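Local structure of neck and C-terminal motor domain of Kar3 (Candida glabrata, 4GKR) at residues A[32-37]-A[62-67]; A[90-95]-A[129-134]; A[261-266]-A[327-332]. The protein is a kinesin-14 motor that binds ADP and magnesium, and probably uses ATP hydrolysis to drive movement along microtubules in mitosis. One frame throughout, in Å; residues are numbered along the deposited sequence.

Contact 1. Residues A[32-37]-A[62-67]. With ADP (adenosine-5'-diphosphate), chain D.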
loop_
_atom_site.group_PDB
_atom_site.type_symbol
_atom_site.label_atom_id
_atom_site.label_comp_id
_atom_site.label_asym_id
_atom_site.label_seq_id
_atom_site.Cartn_x
_atom_site.Cartn_y
_atom_site.Cartn_z
ATOM N N VAL A 32 9.784 -4.047 -2.601
ATOM C CA VAL A 32 8.718 -4.537 -3.465
ATOM C C VAL A 32 8.426 -6.015 -3.181
ATOM O O VAL A 32 9.319 -6.851 -3.270
ATOM C CB VAL A 32 9.058 -4.296 -4.964
ATOM C CG1 VAL A 32 8.016 -4.920 -5.874
ATOM C CG2 VAL A 32 9.149 -2.815 -5.253
ATOM N N TYR A 33 7.193 -6.343 -2.808
ATOM C CA TYR A 33 6.870 -7.749 -2.642
ATOM C C TYR A 33 5.931 -8.163 -3.721
ATOM O O TYR A 33 5.178 -7.352 -4.253
ATOM C CB TYR A 33 6.213 -8.047 -1.298
ATOM C CG TYR A 33 7.028 -7.706 -0.087
ATOM C CD1 TYR A 33 8.401 -7.543 -0.167
ATOM C CD2 TYR A 33 6.427 -7.584 1.146
ATOM C CE1 TYR A 33 9.141 -7.232 0.939
ATOM C CE2 TYR A 33 7.164 -7.273 2.264
ATOM C CZ TYR A 33 8.518 -7.104 2.138
ATOM O OH TYR A 33 9.258 -6.795 3.228
ATOM N N CYS A 34 5.946 -9.438 -4.048
ATOM C CA CYS A 34 5.017 -9.927 -5.028
ATOM C C CYS A 34 4.115 -10.933 -4.356
ATOM O O CYS A 34 4.592 -11.760 -3.598
ATOM C CB CYS A 34 5.771 -10.547 -6.190
ATOM S SG CYS A 34 4.639 -11.358 -7.331
ATOM N N ARG A 35 2.819 -10.867 -4.609
ATOM C CA ARG A 35 1.927 -11.882 -4.053
ATOM C C ARG A 35 1.082 -12.560 -5.110
ATOM O O ARG A 35 0.312 -11.904 -5.800
ATOM C CB ARG A 35 1.013 -11.299 -2.969
ATOM C CG ARG A 35 -0.051 -12.290 -2.493
ATOM C CD ARG A 35 -0.931 -11.735 -1.394
ATOM N NE ARG A 35 -1.403 -12.810 -0.524
ATOM C CZ ARG A 35 -2.267 -12.652 0.481
ATOM N NH1 ARG A 35 -2.771 -11.455 0.768
ATOM N NH2 ARG A 35 -2.613 -13.694 1.207
ATOM N N ILE A 36 1.198 -13.873 -5.222
ATOM C CA ILE A 36 0.320 -14.610 -6.123
ATOM C C ILE A 36 -0.899 -15.065 -5.337
ATOM O O ILE A 36 -0.754 -15.774 -4.359
ATOM C CB ILE A 36 1.039 -15.840 -6.727
ATOM C CG1 ILE A 36 2.317 -15.395 -7.444
ATOM C CG2 ILE A 36 0.133 -16.594 -7.694
ATOM C CD1 ILE A 36 3.284 -16.505 -7.774
ATOM N N ARG A 37 -2.094 -14.659 -5.736
ATOM C CA ARG A 37 -3.297 -15.211 -5.088
ATOM C C ARG A 37 -3.605 -16.646 -5.555
ATOM O O ARG A 37 -3.178 -17.061 -6.640
ATOM C CB ARG A 37 -4.520 -14.317 -5.312
ATOM C CG ARG A 37 -5.058 -14.322 -6.729
ATOM C CD ARG A 37 -6.489 -13.832 -6.772
ATOM N NE ARG A 37 -6.969 -13.629 -8.139
ATOM C CZ ARG A 37 -7.314 -14.599 -8.982
ATOM N NH1 ARG A 37 -7.223 -15.871 -8.623
ATOM N NH2 ARG A 37 -7.742 -14.291 -10.195
ATOM N N GLN A 62 14.313 -12.658 -3.957
ATOM C CA GLN A 62 13.657 -13.863 -4.402
ATOM C C GLN A 62 13.290 -13.744 -5.877
ATOM O O GLN A 62 12.746 -12.726 -6.317
ATOM C CB GLN A 62 12.430 -14.148 -3.547
ATOM C CG GLN A 62 12.147 -15.635 -3.405
ATOM C CD GLN A 62 10.979 -15.943 -2.485
ATOM O OE1 GLN A 62 10.501 -15.082 -1.737
ATOM N NE2 GLN A 62 10.502 -17.180 -2.549
ATOM N N GLY A 63 13.611 -14.786 -6.633
ATOM C CA GLY A 63 13.394 -14.797 -8.067
ATOM C C GLY A 63 12.189 -15.615 -8.464
ATOM O O GLY A 63 11.754 -16.491 -7.722
ATOM N N MET A 64 11.629 -15.290 -9.623
ATOM C CA MET A 64 10.580 -16.088 -10.241
ATOM C C MET A 64 10.740 -15.983 -11.736
ATOM O O MET A 64 11.267 -15.000 -12.237
ATOM C CB MET A 64 9.175 -15.609 -9.848
ATOM C CG MET A 64 8.821 -14.209 -10.336
ATOM S SD MET A 64 7.132 -13.606 -10.042
ATOM C CE MET A 64 6.472 -14.820 -8.903
ATOM N N THR A 65 10.267 -16.991 -12.448
ATOM C CA THR A 65 10.233 -16.933 -13.888
ATOM C C THR A 65 8.802 -17.072 -14.362
ATOM O O THR A 65 7.960 -17.668 -13.695
ATOM C CB THR A 65 11.081 -18.056 -14.525
ATOM O OG1 THR A 65 10.496 -19.332 -14.228
ATOM C CG2 THR A 65 12.535 -18.018 -14.025
ATOM N N ILE A 66 8.532 -16.515 -15.528
ATOM C CA ILE A 66 7.273 -16.756 -16.200
ATOM C C ILE A 66 7.561 -17.359 -17.560
ATOM O O ILE A 66 8.267 -16.750 -18.370
ATOM C CB ILE A 66 6.482 -15.460 -16.365
ATOM C CG1 ILE A 66 6.113 -14.914 -14.992
ATOM C CG2 ILE A 66 5.233 -15.703 -17.201
ATOM C CD1 ILE A 66 5.504 -13.535 -15.041
ATOM N N ASN A 67 7.037 -18.561 -17.799
ATOM C CA ASN A 67 7.112 -19.183 -19.120
ATOM C C ASN A 67 5.998 -18.624 -20.013
ATOM O O ASN A 67 4.822 -18.905 -19.799
ATOM C CB ASN A 67 7.044 -20.713 -19.021
HETATM P PB ADP D . -8.769 -6.563 -6.751
HETATM O O1B ADP D . -7.269 -6.713 -6.954
HETATM O O2B ADP D . -9.163 -5.682 -5.594
HETATM O O3B ADP D . -9.447 -6.281 -8.063
HETATM P PA ADP D . -9.961 -8.513 -4.946
HETATM O O1A ADP D . -9.191 -8.291 -3.682
HETATM O O2A ADP D . -11.390 -8.033 -5.024
HETATM O O3A ADP D . -9.191 -8.053 -6.301
HETATM O "O5'" ADP D . -9.831 -10.100 -5.113
HETATM C "C5'" ADP D . -10.395 -10.794 -6.228
HETATM C "C4'" ADP D . -11.063 -12.085 -5.742
HETATM O "O4'" ADP D . -10.115 -13.100 -5.363
HETATM C "C3'" ADP D . -11.903 -11.836 -4.504
HETATM O "O3'" ADP D . -13.068 -12.632 -4.678
HETATM C "C2'" ADP D . -11.053 -12.340 -3.340
HETATM O "O2'" ADP D . -11.808 -12.875 -2.257
HETATM C "C1'" ADP D . -10.185 -13.409 -3.961
HETATM N N9 ADP D . -8.809 -13.362 -3.425
HETATM C C8 ADP D . -7.878 -12.469 -3.780
HETATM N N7 ADP D . -6.706 -12.682 -3.138
HETATM C C5 ADP D . -6.871 -13.750 -2.358
HETATM C C6 ADP D . -6.020 -14.513 -1.422
HETATM N N6 ADP D . -4.740 -14.158 -1.200
HETATM N N1 ADP D . -6.582 -15.568 -0.788
HETATM C C2 ADP D . -7.866 -15.937 -1.000
HETATM N N3 ADP D . -8.697 -15.289 -1.838
HETATM C C4 ADP D . -8.265 -14.202 -2.542
#

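Contact 2. Residues A[90-95]-A[129-134]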
loop_
_atom_site.group_PDB
_atom_site.type_symbol
_atom_site.label_atom_id
_atom_site.label_comp_id
_atom_site.label_asym_id
_atom_site.label_seq_id
_atom_site.Cartn_x
_atom_site.Cartn_y
_atom_site.Cartn_z
ATOM N N GLU A 90 0.418 -14.303 7.708
ATOM C CA GLU A 90 1.830 -14.565 7.470
ATOM C C GLU A 90 2.466 -13.341 6.827
ATOM O O GLU A 90 3.569 -12.932 7.187
ATOM C CB GLU A 90 2.020 -15.824 6.602
ATOM N N ILE A 91 1.738 -12.739 5.899
ATOM C CA ILE A 91 2.191 -11.544 5.217
ATOM C C ILE A 91 2.401 -10.361 6.161
ATOM O O ILE A 91 3.310 -9.560 5.952
ATOM C CB ILE A 91 1.260 -11.199 4.041
ATOM C CG1 ILE A 91 1.628 -12.095 2.853
ATOM C CG2 ILE A 91 1.361 -9.726 3.672
ATOM C CD1 ILE A 91 0.770 -11.906 1.630
ATOM N N PHE A 92 1.590 -10.251 7.206
ATOM C CA PHE A 92 1.799 -9.154 8.145
ATOM C C PHE A 92 3.082 -9.270 8.978
ATOM O O PHE A 92 3.666 -8.248 9.361
ATOM C CB PHE A 92 0.591 -8.899 9.046
ATOM C CG PHE A 92 0.649 -7.567 9.727
ATOM C CD1 PHE A 92 0.349 -6.400 9.020
ATOM C CD2 PHE A 92 1.073 -7.460 11.041
ATOM C CE1 PHE A 92 0.428 -5.153 9.623
ATOM C CE2 PHE A 92 1.173 -6.209 11.645
ATOM C CZ PHE A 92 0.840 -5.058 10.937
ATOM N N LYS A 93 3.523 -10.500 9.250
ATOM C CA LYS A 93 4.772 -10.720 9.997
ATOM C C LYS A 93 5.924 -9.991 9.295
ATOM O O LYS A 93 6.741 -9.352 9.950
ATOM C CB LYS A 93 5.071 -12.217 10.174
ATOM N N GLU A 94 5.928 -10.045 7.961
ATOM C CA GLU A 94 6.925 -9.383 7.113
ATOM C C GLU A 94 6.622 -7.905 6.783
ATOM O O GLU A 94 7.301 -7.312 5.957
ATOM C CB GLU A 94 7.140 -10.195 5.820
ATOM N N VAL A 95 5.623 -7.309 7.427
ATOM C CA VAL A 95 5.274 -5.887 7.223
ATOM C C VAL A 95 5.338 -5.109 8.557
ATOM O O VAL A 95 5.507 -3.868 8.594
ATOM C CB VAL A 95 3.846 -5.756 6.617
ATOM C CG1 VAL A 95 3.355 -4.329 6.635
ATOM C CG2 VAL A 95 3.806 -6.294 5.199
ATOM N N ASP A 129 -7.751 -9.567 8.845
ATOM C CA ASP A 129 -6.526 -10.072 8.232
ATOM C C ASP A 129 -5.744 -9.007 7.425
ATOM O O ASP A 129 -4.510 -9.025 7.393
ATOM C CB ASP A 129 -6.885 -11.263 7.322
ATOM C CG ASP A 129 -6.791 -12.623 8.039
ATOM O OD1 ASP A 129 -5.656 -13.103 8.276
ATOM O OD2 ASP A 129 -7.844 -13.245 8.333
ATOM N N GLY A 130 -6.452 -8.089 6.772
ATOM C CA GLY A 130 -5.826 -7.215 5.777
ATOM C C GLY A 130 -4.840 -6.215 6.354
ATOM O O GLY A 130 -4.853 -5.938 7.549
ATOM N N ILE A 131 -3.984 -5.659 5.506
ATOM C CA ILE A 131 -3.004 -4.671 5.960
ATOM C C ILE A 131 -3.630 -3.567 6.841
ATOM O O ILE A 131 -3.090 -3.254 7.905
ATOM C CB ILE A 131 -2.193 -4.071 4.789
ATOM C CG1 ILE A 131 -1.433 -5.167 4.020
ATOM C CG2 ILE A 131 -1.226 -2.999 5.272
ATOM C CD1 ILE A 131 -0.705 -6.173 4.891
ATOM N N VAL A 132 -4.769 -3.004 6.436
ATOM C CA VAL A 132 -5.396 -1.930 7.232
ATOM C C VAL A 132 -5.838 -2.390 8.644
ATOM O O VAL A 132 -5.321 -1.885 9.643
ATOM C CB VAL A 132 -6.523 -1.201 6.457
ATOM C CG1 VAL A 132 -7.357 -0.330 7.384
ATOM C CG2 VAL A 132 -5.946 -0.392 5.307
ATOM N N PRO A 133 -6.766 -3.359 8.753
ATOM C CA PRO A 133 -7.056 -3.780 10.145
ATOM C C PRO A 133 -5.832 -4.295 10.920
ATOM O O PRO A 133 -5.710 -4.022 12.107
ATOM C CB PRO A 133 -8.097 -4.884 9.988
ATOM C CG PRO A 133 -8.063 -5.267 8.557
ATOM C CD PRO A 133 -7.630 -4.050 7.782
ATOM N N ALA A 134 -4.925 -5.006 10.265
ATOM C CA ALA A 134 -3.732 -5.511 10.949
ATOM C C ALA A 134 -2.836 -4.364 11.439
ATOM O O ALA A 134 -2.335 -4.396 12.565
ATOM C CB ALA A 134 -2.949 -6.437 10.045
#

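Contact 3. Residues A[261-266]-A[327-332]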
loop_
_atom_site.group_PDB
_atom_site.type_symbol
_atom_site.label_atom_id
_atom_site.label_comp_id
_atom_site.label_asym_id
_atom_site.label_seq_id
_atom_site.Cartn_x
_atom_site.Cartn_y
_atom_site.Cartn_z
ATOM N N GLN A 261 5.685 12.411 15.379
ATOM C CA GLN A 261 4.567 12.266 14.430
ATOM C C GLN A 261 4.900 11.187 13.410
ATOM O O GLN A 261 6.062 11.014 13.027
ATOM C CB GLN A 261 4.196 13.576 13.716
ATOM C CG GLN A 261 3.893 14.757 14.636
ATOM N N GLY A 262 3.883 10.445 12.996
ATOM C CA GLY A 262 4.036 9.453 11.956
ATOM C C GLY A 262 2.760 9.391 11.143
ATOM O O GLY A 262 1.664 9.373 11.697
ATOM N N ILE A 263 2.900 9.391 9.826
ATOM C CA ILE A 263 1.794 9.101 8.952
ATOM C C ILE A 263 2.045 7.720 8.363
ATOM O O ILE A 263 3.194 7.366 8.087
ATOM C CB ILE A 263 1.726 10.132 7.825
ATOM C CG1 ILE A 263 1.666 11.543 8.402
ATOM C CG2 ILE A 263 0.520 9.875 6.936
ATOM C CD1 ILE A 263 2.563 12.528 7.673
ATOM N N LEU A 264 0.978 6.938 8.215
ATOM C CA LEU A 264 0.989 5.699 7.445
ATOM C C LEU A 264 -0.054 5.850 6.366
ATOM O O LEU A 264 -1.189 6.188 6.662
ATOM C CB LEU A 264 0.612 4.500 8.299
ATOM C CG LEU A 264 1.489 4.160 9.496
ATOM C CD1 LEU A 264 0.869 4.679 10.780
ATOM C CD2 LEU A 264 1.657 2.661 9.609
ATOM N N ASN A 265 0.302 5.607 5.116
ATOM C CA ASN A 265 -0.681 5.728 4.054
ATOM C C ASN A 265 -0.858 4.368 3.456
ATOM O O ASN A 265 0.083 3.846 2.881
ATOM C CB ASN A 265 -0.211 6.694 2.973
ATOM C CG ASN A 265 0.192 8.029 3.531
ATOM O OD1 ASN A 265 -0.614 8.949 3.609
ATOM N ND2 ASN A 265 1.440 8.137 3.951
ATOM N N LEU A 266 -2.039 3.778 3.601
ATOM C CA LEU A 266 -2.239 2.435 3.112
ATOM C C LEU A 266 -3.072 2.584 1.896
ATOM O O LEU A 266 -4.209 3.021 1.984
ATOM C CB LEU A 266 -2.893 1.551 4.175
ATOM C CG LEU A 266 -2.110 1.673 5.494
ATOM C CD1 LEU A 266 -2.932 1.306 6.704
ATOM C CD2 LEU A 266 -0.804 0.895 5.466
ATOM N N GLN A 327 3.015 13.355 -1.448
ATOM C CA GLN A 327 4.416 13.764 -1.548
ATOM C C GLN A 327 5.237 13.721 -0.252
ATOM O O GLN A 327 6.375 13.250 -0.277
ATOM C CB GLN A 327 4.591 15.105 -2.238
ATOM C CG GLN A 327 3.935 16.283 -1.564
ATOM C CD GLN A 327 4.317 17.588 -2.226
ATOM O OE1 GLN A 327 4.654 17.624 -3.391
ATOM N NE2 GLN A 327 4.297 18.665 -1.459
ATOM N N TYR A 328 4.695 14.203 0.865
ATOM C CA TYR A 328 5.489 14.238 2.108
ATOM C C TYR A 328 5.637 12.865 2.759
ATOM O O TYR A 328 6.417 12.695 3.665
ATOM C CB TYR A 328 4.969 15.269 3.115
ATOM C CG TYR A 328 5.077 16.689 2.625
ATOM C CD1 TYR A 328 6.308 17.234 2.242
ATOM C CD2 TYR A 328 3.956 17.498 2.553
ATOM C CE1 TYR A 328 6.405 18.529 1.783
ATOM C CE2 TYR A 328 4.044 18.800 2.101
ATOM C CZ TYR A 328 5.267 19.314 1.711
ATOM O OH TYR A 328 5.344 20.635 1.268
ATOM N N SER A 329 4.887 11.881 2.297
ATOM C CA SER A 329 5.158 10.524 2.729
ATOM C C SER A 329 5.981 9.728 1.701
ATOM O O SER A 329 6.116 8.505 1.828
ATOM C CB SER A 329 3.861 9.815 3.072
ATOM O OG SER A 329 3.377 10.309 4.307
ATOM N N LEU A 330 6.531 10.413 0.693
ATOM C CA LEU A 330 7.416 9.758 -0.266
ATOM C C LEU A 330 8.833 10.349 -0.327
ATOM O O LEU A 330 9.732 9.659 -0.773
ATOM C CB LEU A 330 6.791 9.672 -1.662
ATOM C CG LEU A 330 5.431 8.970 -1.878
ATOM C CD1 LEU A 330 4.786 9.490 -3.162
ATOM C CD2 LEU A 330 5.511 7.441 -1.872
ATOM N N ILE A 331 9.052 11.596 0.108
ATOM C CA ILE A 331 10.409 12.156 0.091
ATOM C C ILE A 331 11.147 11.875 1.381
ATOM O O ILE A 331 10.550 11.413 2.345
ATOM C CB ILE A 331 10.473 13.693 -0.084
ATOM C CG1 ILE A 331 9.501 14.400 0.855
ATOM C CG2 ILE A 331 10.332 14.105 -1.540
ATOM C CD1 ILE A 331 10.151 15.539 1.610
ATOM N N GLY A 332 12.440 12.201 1.389
ATOM C CA GLY A 332 13.277 12.121 2.572
ATOM C C GLY A 332 13.454 10.723 3.124
ATOM O O GLY A 332 13.656 9.758 2.380
#

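Contact 1. Residues A[32-37]-A[62-67]
Met64 and Ile36 meet tip to tip, CE of Met64 lying 3.8 Å from CD1 of Ile36. The same methyl is 4.2 Å from SG of Cys34, so a single methyl touches two side chains spaced two residues apart on one strand. Met64 stands with CG between its backbone N and carbonyl carbon (chi1 65°), runs straight through chi2, then bends at chi3, and its end spans the gap between two strands that share no backbone bond. Cys34 and Ile36 point toward 62-67, whereas Arg35 between them points away, the alternation of an extended strand. Strand 30-36 belongs to the central sheet of the motor domain; strand 62-67 is the middle strand of a small three-stranded antiparallel sheet, so the contact joins these two sheets.

On the far side the nucleotide is met. Arg35 and Arg37 belong to the Arg-x-Arg-Pro element that lines the adenine site in kinesins. With CG anti to the backbone N (chi1 173°) and the chain extended, Arg35 sets one guanidinium face over the exocyclic amino group of adenine, ADP N6, which lies toward the rim, 3.2 Å from NH2 of Arg35. Arg37 uses its aliphatic stem, CB lying 3.5 Å from ADP N7 and CD 3.6 Å from ADP C8. The Arg35 guanidinium is oriented by hydrogen bonds from NH1 to Asn88 OD1 and from NH2 to Glu86 O, and Arg37 NE is bonded to Gly117 O. Met64 also touches Leu356 of helix 349-363, while Ile342 of strand 335-342 touches both Cys34 and Ile36.

Contact 2. Residues A[90-95]-A[129-134]
Phe92 and Ala134 carry an apolar contact between two helices of the kinesin motor domain: the short helix 88-93 and the first turn of helix 131-147. Among CA atoms, those of Phe92 and Ile131 come nearest, 6.9 Å apart. Ala134 CB sits over one face of the Phe92 ring, 3.7 Å from its centroid and 22° off the normal, which meets the definition of a CH-pi contact. The methyl is displaced toward the rim, and the nearest ring atom, Phe92 CD1, is 3.5 Å from Ala134 CB. Farther round the ring, Phe92 CZ comes within 3.6 Å of Ala134 O, so both the methyl and the backbone of Ala134 pack against the aromatic ring.

Phe92 reaches across because its CG is anti to the backbone N (chi1 -164°). Ile131 arrives differently, with its CD1 near the ring plane at the edge, 4.3 Å from Phe92 CD1. The same methyl is 4.3 Å from CG2 of Ile91, so Ile131 touches two consecutive residues of the short helix. Gly130 is at the N-cap of helix 131-147, and its O accepts from Ala134 N at 2.9 Å, closing the turn that carries Ile131 and Ala134.

Beyond the pair, His138, one turn further along helix 131-147, meets Phe92 edge-to-face. Ile91 and Val95 rest on Phe339 of strand 335-342. Ile131 reaches Thr123 and Met124 of helix 120-125, and Ile110 of strand 108-113 and Leu266 of strand 259-268, so both segments also pack on strands of the central sheet.

Contact 3. Residues A[261-266]-A[327-332]
Ile263 and Ser329 mark the closest backbone approach, with CA atoms 7.2 Å apart, between an extended strand and a turn whose Gln327 O accepts from both Leu330 N (3.0 Å) and Ile331 N (3.2 Å). Every cross-segment approach within 4.5 Å ends on the Ser329 side chain. Asn265 ND2 donates to Ser329 OG at 2.9 Å, but the N-H...O angle of 141° makes this a weak, bent bond. The stronger partner of that amide nitrogen is Val108 O on the adjoining strand, and this bond would fix the amide's rotation while leaving the serine a secondary acceptor. With OG turned to the backbone N side of Ser329 (chi1 -74°), the hydroxyl faces Asn265 and Ile263. Ile263 flanks it, its CB 3.9 Å from Ser329 OG.

Leu264, between the two touching strand residues, points away from 327-332, and its side chain touches Thr135 and Ile139 of helix 131-147. The turn thus lies over the opposite face of the sheet, where Ser329 and Leu330 also touch Cys109 of strand 108-113. It leads from helix 321-326 into strand 335-342, a strand parallel to 108-113, as a helix-to-strand connection in the central sheet of a kinesin, a P-loop NTPase fold.

Going from the N terminus, contact 1 closes first, joining strand 30-36 to strand 62-67 across 24 intervening residues. Contact 2 follows with 33 residues between its segments, and contact 3 spans 60. The three loops come in series; none nests in or crosses another. In space they run in a row, each touching the next: Arg35 of contact 1 packs on Ile91 of contact 2, and Val132 of contact 2 meets Leu266 of contact 3, CG2 to CD1 at 3.7 Å. Contacts 1 and 3 do not touch, yet both reach the central sheet. They tie the small antiparallel sheet and the turn before strand 335-342 to it, and contact 2 joins helices 88-93 and 131-147.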